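Local coordinates for protein halohydrin epoxidase A (Corynebacterium sp., PDB 4Z9F) that probably catalyses the reversible conversion of vicinal halohydrins into epoxides with release of halide, using a Rossmann-like fold related to short-chain dehydrogenases, at residues S78-P83 against I108-L113; I130-S135 against Y173-N178; S134-K139 against P149-T154. The protein carries 1 engineered substitution. All coordinates share one frame; numbering follows the deposited sequence.

How the contacts relate
All three contacts are buried and belong to one Rossmann-like α/β fold, yet each solves a different packing problem. Contact 2 is sheet core: two neighbouring parallel strands joined by backbone hydrogen bonds, with apolar side chains on both faces. Contact 1 sets a helix against strand 73-79 (the neighbour of strand 127-132 in the same sheet) and the loop that follows it, and brings a carboxylate against a proline without any hydrogen bond between its segments. Contact 3 shares Ser134 and Ser135 with contact 2 and turns from strand to helix, using aliphatic contacts and one bridging water. Arg151 connects contact 3 to contact 1 by donating to Asp80 O. Contacts 1 and 3 also touch the second subunit.

Contact 1 of 3, residues S78-P83 against I108-L113; sequences SNDYIP and IFPILL
Asp80 OD2 is gripped by one hydrogen bond, donated by Ser78 OG across 2.7 Å and received on the syn lone pair, the side facing the other carboxylate oxygen. Two torsions bring the partners together: OG of Ser78 lies anti to its backbone N (chi1 -174°), while CG of Asp80 stands beside its own N (chi1 -56°), so both side chains reach for helix 96-123. There the carboxylate lies obliquely across the ring of Pro110. Its OD2 comes within 3.4 Å of Pro110 CB, and its OD1 stands 3.7 Å from Pro110 CD. OD1 also approaches Phe109 CD1 at 3.5 Å, the carboxylate and ring planes being turned 71° apart. One turn along the helix, Leu113 CD2 packs against Ser78 OG at 3.8 Å. No hydrogen bond joins the segments; the carbon around the carboxylate would tend to raise its pKa, while the serine hydroxyl and the nearby Arg151 guanidinium, which bonds Asp80 O, would oppose this. The helix is kinked at Pro110, whose N makes no bond to the preceding turn, and it is this residue that Ser78 and Asp80 meet. The neighbouring Asn79 faces elsewhere, its amide held by His11 O and Ala13 N. Helix and strand belong to a β-α-β crossover, strand 73-79, helix 96-123, strand 127-132, of the kind that builds the Rossmann fold.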
loop_
_atom_site.group_PDB
_atom_site.type_symbol
_atom_site.label_atom_id
_atom_site.label_comp_id
_atom_site.label_asym_id
_atom_site.label_seq_id
_atom_site.Cartn_x
_atom_site.Cartn_y
_atom_site.Cartn_z
ATOM N N SER C 78 -6.351 -18.662 13.019
ATOM C CA SER C 78 -6.801 -19.266 11.769
ATOM C C SER C 78 -5.566 -19.496 10.914
ATOM O O SER C 78 -5.166 -18.647 10.120
ATOM C CB SER C 78 -7.807 -18.372 11.065
ATOM O OG SER C 78 -8.334 -19.026 9.927
ATOM N N ASN C 79 -4.958 -20.664 11.088
ATOM C CA ASN C 79 -3.661 -20.986 10.495
ATOM C C ASN C 79 -3.909 -21.776 9.210
ATOM O O ASN C 79 -3.763 -22.998 9.144
ATOM C CB ASN C 79 -2.820 -21.739 11.516
ATOM C CG ASN C 79 -1.573 -22.339 10.931
ATOM O OD1 ASN C 79 -0.683 -21.629 10.446
ATOM N ND2 ASN C 79 -1.479 -23.659 11.003
ATOM N N ASP C 80 -4.304 -21.058 8.166
ATOM C CA ASP C 80 -4.689 -21.701 6.923
ATOM C C ASP C 80 -3.464 -21.966 6.056
ATOM O O ASP C 80 -2.513 -21.182 6.047
ATOM C CB ASP C 80 -5.715 -20.839 6.189
ATOM C CG ASP C 80 -6.931 -20.543 7.064
ATOM O OD1 ASP C 80 -7.753 -21.468 7.243
ATOM O OD2 ASP C 80 -7.046 -19.414 7.598
ATOM N N TYR C 81 -3.487 -23.097 5.354
ATOM C CA TYR C 81 -2.375 -23.524 4.517
ATOM C C TYR C 81 -2.916 -24.524 3.509
ATOM O O TYR C 81 -4.017 -25.056 3.666
ATOM C CB TYR C 81 -1.243 -24.131 5.354
ATOM C CG TYR C 81 -1.259 -25.646 5.371
ATOM C CD1 TYR C 81 -0.314 -26.377 4.656
ATOM C CD2 TYR C 81 -2.234 -26.347 6.070
ATOM C CE1 TYR C 81 -0.332 -27.766 4.652
ATOM C CE2 TYR C 81 -2.254 -27.731 6.076
ATOM C CZ TYR C 81 -1.300 -28.432 5.370
ATOM O OH TYR C 81 -1.329 -29.806 5.369
ATOM N N ILE C 82 -2.154 -24.742 2.444
ATOM C CA ILE C 82 -2.500 -25.779 1.478
ATOM C C ILE C 82 -1.239 -26.618 1.284
ATOM O O ILE C 82 -0.124 -26.079 1.371
ATOM C CB ILE C 82 -3.055 -25.178 0.170
ATOM C CG1 ILE C 82 -3.647 -26.274 -0.729
ATOM C CG2 ILE C 82 -1.990 -24.354 -0.569
ATOM C CD1 ILE C 82 -4.551 -25.759 -1.834
ATOM N N PRO C 83 -1.356 -27.938 1.113
ATOM C CA PRO C 83 -0.149 -28.765 0.965
ATOM C C PRO C 83 0.666 -28.345 -0.251
ATOM O O PRO C 83 0.133 -28.162 -1.351
ATOM C CB PRO C 83 -0.712 -30.186 0.815
ATOM C CG PRO C 83 -1.997 -30.149 1.603
ATOM C CD PRO C 83 -2.561 -28.765 1.331
ATOM N N ILE C 108 -12.056 -19.534 1.502
ATOM C CA ILE C 108 -13.407 -19.922 1.900
ATOM C C ILE C 108 -13.408 -20.517 3.305
ATOM O O ILE C 108 -14.223 -20.133 4.155
ATOM C CB ILE C 108 -14.018 -20.883 0.874
ATOM C CG1 ILE C 108 -14.072 -20.230 -0.506
ATOM C CG2 ILE C 108 -15.431 -21.282 1.310
ATOM C CD1 ILE C 108 -15.057 -19.084 -0.615
ATOM N N PHE C 109 -12.500 -21.460 3.570
ATOM C CA PHE C 109 -12.389 -22.052 4.903
ATOM C C PHE C 109 -12.285 -21.008 6.009
ATOM O O PHE C 109 -13.056 -21.096 6.978
ATOM C CB PHE C 109 -11.202 -23.033 4.911
ATOM C CG PHE C 109 -11.108 -23.898 6.139
ATOM C CD1 PHE C 109 -10.613 -23.396 7.335
ATOM C CD2 PHE C 109 -11.463 -25.239 6.079
ATOM C CE1 PHE C 109 -10.506 -24.201 8.448
ATOM C CE2 PHE C 109 -11.349 -26.047 7.188
ATOM C CZ PHE C 109 -10.871 -25.527 8.375
ATOM N N PRO C 110 -11.394 -20.008 5.945
ATOM C CA PRO C 110 -11.373 -19.015 7.029
ATOM C C PRO C 110 -12.637 -18.161 7.103
ATOM O O PRO C 110 -13.038 -17.783 8.207
ATOM C CB PRO C 110 -10.125 -18.169 6.722
ATOM C CG PRO C 110 -9.797 -18.452 5.276
ATOM C CD PRO C 110 -10.249 -19.850 5.024
ATOM N N ILE C 111 -13.296 -17.861 5.979
ATOM C CA ILE C 111 -14.536 -17.083 6.036
ATOM C C ILE C 111 -15.627 -17.859 6.775
ATOM O O ILE C 111 -16.324 -17.315 7.639
ATOM C CB ILE C 111 -14.990 -16.688 4.621
ATOM C CG1 ILE C 111 -14.168 -15.499 4.121
ATOM C CG2 ILE C 111 -16.478 -16.343 4.614
ATOM C CD1 ILE C 111 -14.394 -15.180 2.660
ATOM N N LEU C 112 -15.796 -19.141 6.439
ATOM C CA LEU C 112 -16.801 -19.956 7.117
ATOM C C LEU C 112 -16.484 -20.102 8.599
ATOM O O LEU C 112 -17.395 -20.111 9.436
ATOM C CB LEU C 112 -16.909 -21.339 6.461
ATOM C CG LEU C 112 -17.465 -21.404 5.037
ATOM C CD1 LEU C 112 -17.584 -22.846 4.578
ATOM C CD2 LEU C 112 -18.803 -20.688 4.927
ATOM N N LEU C 113 -15.199 -20.235 8.943
ATOM C CA LEU C 113 -14.807 -20.275 10.348
ATOM C C LEU C 113 -15.149 -18.964 11.045
ATOM O O LEU C 113 -15.796 -18.960 12.097
ATOM C CB LEU C 113 -13.314 -20.566 10.474
ATOM C CG LEU C 113 -12.700 -20.397 11.868
ATOM C CD1 LEU C 113 -13.340 -21.372 12.846
ATOM C CD2 LEU C 113 -11.205 -20.638 11.818
#

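Contact 2 of 3, residues I130-S135 against Y173-N178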
loop_
_atom_site.group_PDB
_atom_site.type_symbol
_atom_site.label_atom_id
_atom_site.label_comp_id
_atom_site.label_asym_id
_atom_site.label_seq_id
_atom_site.Cartn_x
_atom_site.Cartn_y
_atom_site.Cartn_z
ATOM N N ILE C 130 -6.741 -14.252 14.767
ATOM C CA ILE C 130 -5.479 -13.980 14.086
ATOM C C ILE C 130 -5.393 -14.895 12.880
ATOM O O ILE C 130 -5.409 -16.124 13.024
ATOM C CB ILE C 130 -4.283 -14.191 15.024
ATOM C CG1 ILE C 130 -4.412 -13.273 16.233
ATOM C CG2 ILE C 130 -2.972 -13.921 14.286
ATOM C CD1 ILE C 130 -3.596 -13.697 17.391
ATOM N N PHE C 131 -5.303 -14.305 11.690
ATOM C CA PHE C 131 -5.244 -15.064 10.453
ATOM C C PHE C 131 -3.791 -15.168 10.012
ATOM O O PHE C 131 -3.111 -14.146 9.859
ATOM C CB PHE C 131 -6.098 -14.407 9.368
ATOM C CG PHE C 131 -7.572 -14.484 9.637
ATOM C CD1 PHE C 131 -8.189 -13.583 10.499
ATOM C CD2 PHE C 131 -8.348 -15.446 9.009
ATOM C CE1 PHE C 131 -9.566 -13.648 10.735
ATOM C CE2 PHE C 131 -9.724 -15.525 9.255
ATOM C CZ PHE C 131 -10.328 -14.623 10.113
ATOM N N ILE C 132 -3.305 -16.394 9.838
ATOM C CA ILE C 132 -1.977 -16.599 9.271
ATOM C C ILE C 132 -2.137 -16.673 7.764
ATOM O O ILE C 132 -2.803 -17.574 7.244
ATOM C CB ILE C 132 -1.302 -17.865 9.821
ATOM C CG1 ILE C 132 -1.487 -17.973 11.335
ATOM C CG2 ILE C 132 0.190 -17.869 9.435
ATOM C CD1 ILE C 132 -0.737 -16.961 12.196
ATOM N N THR C 133 -1.543 -15.706 7.061
ATOM C CA THR C 133 -1.714 -15.608 5.620
ATOM C C THR C 133 -0.345 -15.796 4.978
ATOM O O THR C 133 0.262 -16.864 5.115
ATOM C CB THR C 133 -2.376 -14.271 5.247
ATOM O OG1 THR C 133 -1.533 -13.166 5.606
ATOM C CG2 THR C 133 -3.706 -14.129 6.010
ATOM N N SER C 134 0.177 -14.763 4.331
ATOM C CA SER C 134 1.454 -14.896 3.642
ATOM C C SER C 134 1.923 -13.501 3.269
ATOM O O SER C 134 1.116 -12.574 3.169
ATOM C CB SER C 134 1.333 -15.759 2.389
ATOM O OG SER C 134 2.558 -15.736 1.675
ATOM N N SER C 135 3.231 -13.362 3.039
ATOM C CA SER C 135 3.715 -12.085 2.526
ATOM C C SER C 135 3.009 -11.718 1.229
ATOM O O SER C 135 2.784 -10.530 0.957
ATOM C CB SER C 135 5.231 -12.128 2.316
ATOM O OG SER C 135 5.566 -12.999 1.256
ATOM N N TYR C 173 -6.659 -9.668 13.044
ATOM C CA TYR C 173 -5.321 -9.326 12.565
ATOM C C TYR C 173 -4.913 -10.329 11.497
ATOM O O TYR C 173 -5.394 -11.463 11.469
ATOM C CB TYR C 173 -4.249 -9.351 13.665
ATOM C CG TYR C 173 -4.595 -8.664 14.965
ATOM C CD1 TYR C 173 -4.183 -7.355 15.212
ATOM C CD2 TYR C 173 -5.322 -9.324 15.951
ATOM C CE1 TYR C 173 -4.494 -6.720 16.393
ATOM C CE2 TYR C 173 -5.630 -8.704 17.141
ATOM C CZ TYR C 173 -5.221 -7.399 17.356
ATOM O OH TYR C 173 -5.519 -6.772 18.544
ATOM N N ALA C 174 -4.000 -9.908 10.626
ATOM C CA ALA C 174 -3.386 -10.807 9.662
ATOM C C ALA C 174 -1.876 -10.776 9.840
ATOM O O ALA C 174 -1.286 -9.713 10.040
ATOM C CB ALA C 174 -3.761 -10.441 8.221
ATOM N N ILE C 175 -1.260 -11.948 9.812
ATOM C CA ILE C 175 0.189 -12.066 9.817
ATOM C C ILE C 175 0.607 -12.637 8.473
ATOM O O ILE C 175 0.002 -13.604 7.985
ATOM C CB ILE C 175 0.689 -12.935 10.982
ATOM C CG1 ILE C 175 0.189 -12.364 12.307
ATOM C CG2 ILE C 175 2.215 -13.012 10.964
ATOM C CD1 ILE C 175 0.541 -13.199 13.527
ATOM N N GLY C 176 1.611 -12.008 7.853
ATOM C CA GLY C 176 2.087 -12.415 6.552
ATOM C C GLY C 176 3.532 -12.867 6.605
ATOM O O GLY C 176 4.469 -12.073 6.441
ATOM N N PRO C 177 3.740 -14.159 6.848
ATOM C CA PRO C 177 5.105 -14.671 7.000
ATOM C C PRO C 177 5.782 -14.934 5.664
ATOM O O PRO C 177 5.141 -15.221 4.652
ATOM C CB PRO C 177 4.916 -15.991 7.771
ATOM C CG PRO C 177 3.436 -16.073 8.121
ATOM C CD PRO C 177 2.728 -15.192 7.128
ATOM N N ASN C 178 7.111 -14.836 5.698
ATOM C CA ASN C 178 8.027 -15.377 4.697
ATOM C C ASN C 178 9.364 -15.573 5.401
ATOM O O ASN C 178 9.650 -14.917 6.406
ATOM C CB ASN C 178 8.177 -14.454 3.471
ATOM C CG ASN C 178 8.683 -15.195 2.225
ATOM O OD1 ASN C 178 8.929 -16.412 2.252
ATOM N ND2 ASN C 178 8.841 -14.458 1.120
#
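Three isoleucines form the apolar centre on one face of the sheet. Ile175 CD1 reaches Ile130 CG2 at 3.7 Å, the two side chains crossing obliquely, and lies beside Ile132, which points the same way. Tyr173 continues this layer toward the start of the strands, its CD2 near Ile130 CG1, while Pro177 continues it at the other end, crossing Ile132 at about a right angle with CG 3.9 Å from Ile132 CG2. Leu219, Leu223 and Met216 of helix 213-224 pack on this face. Phe131 and Ala174 point to the opposite face, where helix 147-165 lies; the Phe131 ring presents its edge to Tyr173 O, which sits in the ring plane. Between the faces runs the parallel pairing of a β-α-β unit, in which helix 147-165 connects strand 127-132 to strand 170-177 as in Rossmann folds. Phe131 N donates to Tyr173 O at 2.9 Å, almost straight at 174°, and Phe131 O accepts from Ile175 N. Ile175 O takes two bonds from Thr133: N approaches nearly along the C=O axis at 2.8 Å, whereas OG1, placed by chi1 64° between its own N and carbonyl carbon, comes from above the carbonyl plane at 2.9 Å. Beyond Thr133 the regular pairing ends and the two backbones draw closer: Gly176, with no side chain, brings its CA to 3.9 Å from Ser134 CA, and Ser134 N is buried without a partner. Ser135 N then donates to Pro177 O at 3.1 Å, bent to 149° and again from above the carbonyl plane. Beside it, Ser135 OG lies next to the amide of Asn178, at the start of the loop that in halohydrin dehalogenases typically contributes to the halide pocket.

Contact 3 of 3, residues S134-K139 against P149-T154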
loop_
_atom_site.group_PDB
_atom_site.type_symbol
_atom_site.label_atom_id
_atom_site.label_comp_id
_atom_site.label_asym_id
_atom_site.label_seq_id
_atom_site.Cartn_x
_atom_site.Cartn_y
_atom_site.Cartn_z
ATOM N N SER C 134 0.177 -14.763 4.331
ATOM C CA SER C 134 1.454 -14.896 3.642
ATOM C C SER C 134 1.923 -13.501 3.269
ATOM O O SER C 134 1.116 -12.574 3.169
ATOM C CB SER C 134 1.333 -15.759 2.389
ATOM O OG SER C 134 2.558 -15.736 1.675
ATOM N N SER C 135 3.231 -13.362 3.039
ATOM C CA SER C 135 3.715 -12.085 2.526
ATOM C C SER C 135 3.009 -11.718 1.229
ATOM O O SER C 135 2.784 -10.530 0.957
ATOM C CB SER C 135 5.231 -12.128 2.316
ATOM O OG SER C 135 5.566 -12.999 1.256
ATOM N N VAL C 136 2.631 -12.717 0.419
ATOM C CA VAL C 136 1.960 -12.426 -0.849
ATOM C C VAL C 136 0.525 -11.977 -0.646
ATOM O O VAL C 136 -0.149 -11.642 -1.621
ATOM C CB VAL C 136 1.977 -13.611 -1.839
ATOM C CG1 VAL C 136 3.408 -13.953 -2.221
ATOM C CG2 VAL C 136 1.246 -14.839 -1.264
ATOM N N GLY C 137 0.035 -11.953 0.591
ATOM C CA GLY C 137 -1.217 -11.265 0.835
ATOM C C GLY C 137 -1.133 -9.768 0.608
ATOM O O GLY C 137 -2.172 -9.110 0.481
ATOM N N LYS C 138 0.084 -9.215 0.558
ATOM C CA LYS C 138 0.289 -7.785 0.358
ATOM C C LYS C 138 1.217 -7.483 -0.817
ATOM O O LYS C 138 1.063 -6.445 -1.462
ATOM C CB LYS C 138 0.847 -7.151 1.636
ATOM C CG LYS C 138 -0.224 -6.855 2.670
ATOM C CD LYS C 138 -0.980 -5.591 2.302
ATOM C CE LYS C 138 -2.129 -5.329 3.269
ATOM N NZ LYS C 138 -2.953 -4.177 2.827
ATOM N N LYS C 139 2.195 -8.347 -1.093
ATOM C CA LYS C 139 3.178 -8.094 -2.153
ATOM C C LYS C 139 3.270 -9.313 -3.052
ATOM O O LYS C 139 3.609 -10.415 -2.569
ATOM C CB LYS C 139 4.544 -7.723 -1.561
ATOM C CG LYS C 139 5.593 -7.192 -2.572
ATOM C CD LYS C 139 6.430 -8.339 -3.143
ATOM C CE LYS C 139 7.486 -8.841 -2.148
ATOM N NZ LYS C 139 7.898 -10.267 -2.371
ATOM N N PRO C 149 -3.572 -14.430 -4.852
ATOM C CA PRO C 149 -4.968 -13.961 -4.789
ATOM C C PRO C 149 -5.752 -14.505 -3.600
ATOM O O PRO C 149 -6.447 -13.741 -2.917
ATOM C CB PRO C 149 -5.536 -14.445 -6.125
ATOM C CG PRO C 149 -4.366 -14.288 -7.053
ATOM C CD PRO C 149 -3.160 -14.704 -6.241
ATOM N N ALA C 150 -5.639 -15.803 -3.323
ATOM C CA ALA C 150 -6.373 -16.377 -2.196
ATOM C C ALA C 150 -5.912 -15.792 -0.860
ATOM O O ALA C 150 -6.737 -15.502 0.018
ATOM C CB ALA C 150 -6.232 -17.899 -2.212
ATOM N N ARG C 151 -4.601 -15.621 -0.676
ATOM C CA ARG C 151 -4.116 -14.976 0.542
ATOM C C ARG C 151 -4.582 -13.524 0.622
ATOM O O ARG C 151 -4.963 -13.045 1.695
ATOM C CB ARG C 151 -2.590 -15.033 0.614
ATOM C CG ARG C 151 -2.009 -16.434 0.779
ATOM C CD ARG C 151 -2.355 -17.042 2.131
ATOM N NE ARG C 151 -1.547 -18.232 2.412
ATOM C CZ ARG C 151 -1.723 -19.020 3.463
ATOM N NH1 ARG C 151 -0.939 -20.071 3.640
ATOM N NH2 ARG C 151 -2.697 -18.769 4.326
ATOM N N ALA C 152 -4.523 -12.794 -0.491
ATOM C CA ALA C 152 -4.925 -11.385 -0.447
ATOM C C ALA C 152 -6.398 -11.236 -0.091
ATOM O O ALA C 152 -6.782 -10.267 0.573
ATOM C CB ALA C 152 -4.633 -10.698 -1.785
ATOM N N ALA C 153 -7.241 -12.164 -0.542
ATOM C CA ALA C 153 -8.650 -12.100 -0.155
ATOM C C ALA C 153 -8.799 -12.147 1.360
ATOM O O ALA C 153 -9.587 -11.391 1.936
ATOM C CB ALA C 153 -9.442 -13.238 -0.812
ATOM N N THR C 154 -8.025 -13.005 2.026
ATOM C CA THR C 154 -8.158 -13.158 3.469
ATOM C C THR C 154 -7.517 -12.002 4.235
ATOM O O THR C 154 -7.974 -11.642 5.326
ATOM C CB THR C 154 -7.578 -14.509 3.888
ATOM O OG1 THR C 154 -8.311 -15.541 3.222
ATOM C CG2 THR C 154 -7.680 -14.712 5.362
HETATM O O HOH W 1 -5.155 -7.961 0.439
#
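Ser134, Tyr147 and Arg151 have the spacing of the Ser-Tyr-Arg triad of halohydrin dehalogenases, and the loop 134-139 meets helix 147-165 where these residues converge, probably the active site. Arg151 makes most of the contact with its aliphatic chain. CG stands beside the backbone N, anti to the carbonyl carbon, and the chain bends at chi2 (-67°) before extending past the serine. Ser134 CB therefore rests 3.8 Å from Arg151 CG and equally close, 3.8 Å, to Arg151 NE. The guanidinium has its polar partners farther on: NH1 bonds Tyr147 OH and NH2 bonds Asp80 O. A positive charge held at the tyrosine hydroxyl would be expected to lower its pKa, consistent with the role of a general base in this family. Ser134 OG closes an ST turn by accepting from Val136 N, at 3.3 Å and 161°, a rather long bond that helps hold OG in its position anti to the backbone N, in a side chain that also touches Tyr147. The chain then coils into a short 3-10 turn, Gly137 N bonding back to Ser134 O at 2.9 Å. Val136 CG2 touches Arg151 CG from the turn's flank. Gly137 brings the backbones closest, its CA 3.9 Å from Ala152 CA, and its carbonyl oxygen sits 3.7 Å from Ala152 CB. A water spans the two backbones, donating to Gly137 O at 3.2 Å and to Ala152 O at 2.8 Å. Ala152 and Ala153 also pack on Ala156 and Pro149, respectively, of the second subunit.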